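Local coordinates for protein multicopper oxidase (Arthrobacter sp. FB24, PDB 3GDC) that probably oxidises phenol-like substrates at a mononuclear copper and passes the electrons to dioxygen at a copper cluster, as laccases do, at residues 17-22 and 60-65; 149-154 and 206-211. One frame throughout, in Å; residues are numbered along the deposited sequence.

Interaction 1: residues 17-22 and 60-65; sequences LRDFDR and NGRIPG
Asp19, at the turn from helix 13-18 into strand 20-27, faces Arg62 in the irregular loop that joins strands 52-59 and 67-71, and no backbone hydrogen bond passes between the two segments. The loop belongs to the first cupredoxin-like beta-sandwich domain, and the contact ties it to the N-terminal region across a thin, partly exposed interface. Asp19 extends CG anti to its own N (chi1 -175°), presenting OD2 to the edge of the Arg62 guanidinium, where it forms a salt bridge with NH2 at 3.0 Å. Carboxylate and guanidinium planes are 66° apart, and OD2 alone meets NH2, so this is a single-pronged bridge and not the coplanar, two-pronged pairing of the two groups. The other terminal nitrogen turns back to its own loop: Arg62 NH1 donates to Gly65 O at 2.9 Å, a bent bond with the donor above the carbonyl plane. A lysine in place of Arg62 would probably keep a charge for Asp19 but leave Gly65 O or the bridging water without its donor, since one amine can hardly reproduce the spread of NH1 and NH2. That water lies in the guanidinium plane, accepting from Arg62 NH1 at 3.1 Å and donating to Asp19 O at 2.7 Å.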
loop_
_atom_site.group_PDB
_atom_site.type_symbol
_atom_site.label_atom_id
_atom_site.label_comp_id
_atom_site.label_asym_id
_atom_site.label_seq_id
_atom_site.Cartn_x
_atom_site.Cartn_y
_atom_site.Cartn_z
ATOM N N LEU A 17 23.831 7.529 6.814
ATOM C CA LEU A 17 22.713 7.633 7.730
ATOM C C LEU A 17 22.536 9.045 8.307
ATOM O O LEU A 17 21.406 9.507 8.490
ATOM C CB LEU A 17 22.895 6.615 8.858
ATOM C CG LEU A 17 21.814 6.367 9.892
ATOM C CD1 LEU A 17 20.605 5.687 9.236
ATOM C CD2 LEU A 17 22.427 5.479 10.965
ATOM N N ARG A 18 23.640 9.740 8.557
ATOM C CA ARG A 18 23.573 11.048 9.203
ATOM C C ARG A 18 24.224 12.192 8.416
ATOM O O ARG A 18 24.364 13.303 8.931
ATOM C CB ARG A 18 24.149 10.960 10.614
ATOM C CG ARG A 18 23.322 10.099 11.558
ATOM C CD ARG A 18 23.926 10.117 12.952
ATOM N NE ARG A 18 23.144 9.334 13.910
ATOM C CZ ARG A 18 23.374 8.062 14.218
ATOM N NH1 ARG A 18 24.370 7.399 13.647
ATOM N NH2 ARG A 18 22.600 7.455 15.111
ATOM N N ASP A 19 24.572 11.928 7.159
ATOM C CA ASP A 19 25.231 12.926 6.306
ATOM C C ASP A 19 24.200 13.752 5.512
ATOM O O ASP A 19 23.824 13.388 4.402
ATOM C CB ASP A 19 26.227 12.222 5.367
ATOM C CG ASP A 19 27.049 13.193 4.519
ATOM O OD1 ASP A 19 26.862 14.423 4.631
ATOM O OD2 ASP A 19 27.900 12.707 3.741
ATOM N N PHE A 20 23.767 14.870 6.085
ATOM C CA PHE A 20 22.891 15.813 5.395
ATOM C C PHE A 20 23.756 16.890 4.743
ATOM O O PHE A 20 24.431 17.674 5.426
ATOM C CB PHE A 20 21.864 16.407 6.362
ATOM C CG PHE A 20 20.899 15.384 6.902
ATOM C CD1 PHE A 20 19.726 15.095 6.217
ATOM C CD2 PHE A 20 21.196 14.679 8.066
ATOM C CE1 PHE A 20 18.838 14.133 6.702
ATOM C CE2 PHE A 20 20.324 13.709 8.556
ATOM C CZ PHE A 20 19.143 13.438 7.874
ATOM N N ASP A 21 23.769 16.872 3.418
ATOM C CA ASP A 21 24.613 17.766 2.650
ATOM C C ASP A 21 23.913 19.118 2.466
ATOM O O ASP A 21 22.986 19.270 1.664
ATOM C CB ASP A 21 25.001 17.126 1.310
ATOM C CG ASP A 21 26.148 17.864 0.614
ATOM O OD1 ASP A 21 26.287 19.092 0.803
ATOM O OD2 ASP A 21 26.914 17.207 -0.125
ATOM N N ARG A 22 24.366 20.096 3.243
ATOM C CA ARG A 22 23.765 21.432 3.237
ATOM C C ARG A 22 24.302 22.333 2.118
ATOM O O ARG A 22 23.845 23.465 1.955
ATOM C CB ARG A 22 23.909 22.077 4.613
ATOM C CG ARG A 22 23.086 21.344 5.680
ATOM C CD ARG A 22 23.356 21.839 7.085
ATOM N NE ARG A 22 22.527 21.117 8.055
ATOM C CZ ARG A 22 22.726 19.857 8.450
ATOM N NH1 ARG A 22 23.745 19.132 7.975
ATOM N NH2 ARG A 22 21.894 19.316 9.335
ATOM N N ASN A 60 28.231 11.060 -7.337
ATOM C CA ASN A 60 29.355 11.318 -6.421
ATOM C C ASN A 60 29.954 10.051 -5.798
ATOM O O ASN A 60 30.478 10.085 -4.673
ATOM C CB ASN A 60 28.961 12.325 -5.324
ATOM C CG ASN A 60 28.852 13.753 -5.843
ATOM O OD1 ASN A 60 29.076 14.019 -7.025
ATOM N ND2 ASN A 60 28.498 14.676 -4.958
ATOM N N GLY A 61 29.871 8.943 -6.532
ATOM C CA GLY A 61 30.557 7.700 -6.151
ATOM C C GLY A 61 30.009 7.005 -4.922
ATOM O O GLY A 61 30.730 6.256 -4.255
ATOM N N ARG A 62 28.740 7.257 -4.612
ATOM C CA ARG A 62 28.071 6.581 -3.498
ATOM C C ARG A 62 26.643 6.223 -3.892
ATOM O O ARG A 62 26.007 6.931 -4.690
ATOM C CB ARG A 62 28.058 7.470 -2.245
ATOM C CG ARG A 62 27.464 8.851 -2.482
ATOM C CD ARG A 62 26.329 9.110 -1.483
ATOM N NE ARG A 62 26.814 9.801 -0.332
ATOM C CZ ARG A 62 26.091 10.224 0.697
ATOM N NH1 ARG A 62 24.773 10.023 0.793
ATOM N NH2 ARG A 62 26.734 10.841 1.658
ATOM N N ILE A 63 26.159 5.112 -3.336
ATOM C CA ILE A 63 24.777 4.676 -3.483
ATOM C C ILE A 63 24.231 4.429 -2.079
ATOM O O ILE A 63 24.792 3.607 -1.362
ATOM C CB ILE A 63 24.676 3.342 -4.289
ATOM C CG1 ILE A 63 25.269 3.496 -5.690
ATOM C CG2 ILE A 63 23.232 2.909 -4.378
ATOM C CD1 ILE A 63 25.332 2.190 -6.476
ATOM N N PRO A 64 23.167 5.157 -1.659
ATOM C CA PRO A 64 22.477 6.233 -2.380
ATOM C C PRO A 64 23.403 7.431 -2.587
ATOM O O PRO A 64 24.431 7.545 -1.899
ATOM C CB PRO A 64 21.337 6.632 -1.421
ATOM C CG PRO A 64 21.858 6.222 -0.041
ATOM C CD PRO A 64 22.573 4.931 -0.328
ATOM N N GLY A 65 23.005 8.322 -3.496
ATOM C CA GLY A 65 23.700 9.583 -3.744
ATOM C C GLY A 65 23.606 10.528 -2.554
ATOM O O GLY A 65 23.040 10.181 -1.515
HETATM O O HOH W 1 23.358 10.956 3.428
#

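Interaction 2: residues 149-154 and 206-211; sequences GFIVEP and RIHLIN
Ile151 lays two methyl groups against the imidazole of His208. Its CG2 sits over one face of the ring, 4.2 Å from the centroid and 25° off the normal, in a CH-pi contact displaced toward the rim, where His208 CE1 is the nearest atom at 3.9 Å. Its CD1 meets the other end of the ring, 3.8 Å from His208 CG. A chi2 of -57° folds CD1 round beside CG2, which lets both branches reach the same imidazole. Two residues along each strand, Ile210 CD1 comes to 3.7 Å from the CA of Gly149; with no side chain at that glycine, the methyl can rest on the main chain. The strands do not pair: no hydrogen bond joins them, and the CA atoms of Ile151 and His208 are 8.2 Å apart, with the side chains of both reaching across. This is sheet-to-sheet packing between two cupredoxin-like domains, strand 147-153 belonging to the sheet of the first and strand 205-211 to a sheet of the second. The buried ring is held from both sides of that boundary. His208 ND1 is hydrogen-bonded to Thr128 OG1, on the strand antiparallel to 147-153, and NE2 to Glu164 OE2, on the strand parallel to 205-211. With both nitrogens engaged, the ring's rotation is fixed and its face stays turned to Ile151. Further out, Arg206 forms a salt bridge with Glu257, while Glu153 OE2 forms one with Arg158 NH1.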
loop_
_atom_site.group_PDB
_atom_site.type_symbol
_atom_site.label_atom_id
_atom_site.label_comp_id
_atom_site.label_asym_id
_atom_site.label_seq_id
_atom_site.Cartn_x
_atom_site.Cartn_y
_atom_site.Cartn_z
ATOM N N GLY A 149 18.338 11.236 -1.523
ATOM C CA GLY A 149 17.325 11.941 -0.774
ATOM C C GLY A 149 17.440 13.446 -0.976
ATOM O O GLY A 149 18.529 13.972 -1.250
ATOM N N PHE A 150 16.320 14.129 -0.790
ATOM C CA PHE A 150 16.254 15.596 -0.928
ATOM C C PHE A 150 15.300 16.074 0.159
ATOM O O PHE A 150 14.085 15.869 0.057
ATOM C CB PHE A 150 15.769 15.939 -2.338
ATOM C CG PHE A 150 15.377 17.385 -2.541
ATOM C CD1 PHE A 150 16.112 18.424 -1.958
ATOM C CD2 PHE A 150 14.277 17.698 -3.347
ATOM C CE1 PHE A 150 15.743 19.767 -2.166
ATOM C CE2 PHE A 150 13.902 19.026 -3.569
ATOM C CZ PHE A 150 14.640 20.064 -2.967
ATOM N N ILE A 151 15.858 16.672 1.214
ATOM C CA ILE A 151 15.117 17.028 2.427
ATOM C C ILE A 151 14.941 18.541 2.490
ATOM O O ILE A 151 15.916 19.265 2.415
ATOM C CB ILE A 151 15.897 16.585 3.698
ATOM C CG1 ILE A 151 16.324 15.104 3.597
ATOM C CG2 ILE A 151 15.144 16.942 4.988
ATOM C CD1 ILE A 151 15.196 14.116 3.380
ATOM N N VAL A 152 13.698 18.997 2.610
ATOM C CA VAL A 152 13.384 20.427 2.718
ATOM C C VAL A 152 12.707 20.682 4.063
ATOM O O VAL A 152 11.556 20.279 4.282
ATOM C CB VAL A 152 12.484 20.915 1.565
ATOM C CG1 VAL A 152 12.142 22.411 1.720
ATOM C CG2 VAL A 152 13.127 20.663 0.210
ATOM N N GLU A 153 13.446 21.319 4.967
ATOM C CA GLU A 153 12.965 21.644 6.303
ATOM C C GLU A 153 11.927 22.771 6.263
ATOM O O GLU A 153 12.163 23.805 5.629
ATOM C CB GLU A 153 14.142 22.051 7.193
ATOM C CG GLU A 153 13.808 22.124 8.688
ATOM C CD GLU A 153 13.966 20.779 9.390
ATOM O OE1 GLU A 153 14.889 20.642 10.224
ATOM O OE2 GLU A 153 13.183 19.851 9.103
ATOM N N PRO A 154 10.772 22.572 6.918
ATOM C CA PRO A 154 9.793 23.657 7.030
ATOM C C PRO A 154 10.373 24.898 7.704
ATOM O O PRO A 154 11.163 24.788 8.653
ATOM C CB PRO A 154 8.677 23.051 7.897
ATOM C CG PRO A 154 9.278 21.830 8.536
ATOM C CD PRO A 154 10.280 21.329 7.543
ATOM N N ARG A 206 14.334 11.026 14.597
ATOM C CA ARG A 206 13.555 11.373 13.418
ATOM C C ARG A 206 14.240 10.761 12.194
ATOM O O ARG A 206 15.396 11.069 11.892
ATOM C CB ARG A 206 13.430 12.907 13.263
ATOM C CG ARG A 206 12.717 13.376 12.002
ATOM C CD ARG A 206 12.450 14.900 12.000
ATOM N NE ARG A 206 11.555 15.278 13.096
ATOM C CZ ARG A 206 11.684 16.376 13.844
ATOM N NH1 ARG A 206 12.668 17.231 13.615
ATOM N NH2 ARG A 206 10.819 16.611 14.829
ATOM N N ILE A 207 13.519 9.892 11.502
ATOM C CA ILE A 207 14.074 9.187 10.356
ATOM C C ILE A 207 13.353 9.617 9.082
ATOM O O ILE A 207 12.128 9.562 9.007
ATOM C CB ILE A 207 13.923 7.645 10.519
ATOM C CG1 ILE A 207 14.535 7.166 11.839
ATOM C CG2 ILE A 207 14.543 6.911 9.309
ATOM C CD1 ILE A 207 14.146 5.712 12.210
ATOM N N HIS A 208 14.123 10.015 8.078
ATOM C CA HIS A 208 13.583 10.231 6.744
ATOM C C HIS A 208 13.731 8.932 5.958
ATOM O O HIS A 208 14.835 8.577 5.557
ATOM C CB HIS A 208 14.336 11.366 6.054
ATOM C CG HIS A 208 14.241 12.651 6.803
ATOM N ND1 HIS A 208 13.206 13.542 6.627
ATOM C CD2 HIS A 208 15.019 13.162 7.787
ATOM C CE1 HIS A 208 13.365 14.563 7.450
ATOM N NE2 HIS A 208 14.451 14.352 8.173
ATOM N N LEU A 209 12.614 8.250 5.723
ATOM C CA LEU A 209 12.641 6.927 5.074
ATOM C C LEU A 209 12.150 7.026 3.651
ATOM O O LEU A 209 11.021 7.461 3.422
ATOM C CB LEU A 209 11.742 5.945 5.840
ATOM C CG LEU A 209 11.676 4.529 5.258
ATOM C CD1 LEU A 209 12.976 3.810 5.535
ATOM C CD2 LEU A 209 10.500 3.794 5.894
ATOM N N ILE A 210 12.988 6.606 2.708
ATOM C CA ILE A 210 12.708 6.764 1.287
ATOM C C ILE A 210 12.822 5.434 0.579
ATOM O O ILE A 210 13.839 4.755 0.704
ATOM C CB ILE A 210 13.713 7.738 0.634
ATOM C CG1 ILE A 210 13.649 9.089 1.335
ATOM C CG2 ILE A 210 13.463 7.861 -0.868
ATOM C CD1 ILE A 210 14.920 9.896 1.222
ATOM N N ASN A 211 11.799 5.093 -0.205
ATOM C CA ASN A 211 11.836 3.862 -0.969
ATOM C C ASN A 211 12.196 4.096 -2.431
ATOM O O ASN A 211 11.428 4.742 -3.159
ATOM C CB ASN A 211 10.501 3.110 -0.884
ATOM C CG ASN A 211 10.586 1.747 -1.542
ATOM O OD1 ASN A 211 11.641 1.100 -1.481
ATOM N ND2 ASN A 211 9.504 1.310 -2.190
#

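Overall arrangement
Phe20 joins the two contacts, whose centres lie 12 Å apart. It follows Asp19 in the chain and points away from Arg62, so that its CE1 comes within 4.1 Å of both His208 CD2 and Ile151 CG1. Interaction 1 is thus the polar, partly exposed side of the N-terminal segment, and interaction 2 lies at its apolar side, between the domains. Strands 20-27 and 147-153 flank strand 67-71 in one sheet, which both contacts reach. Neither supplies a copper ligand, but the side chain of Ile210 is about 9 Å from a bound copper, and Thr128 shares its strand with the copper ligand His132.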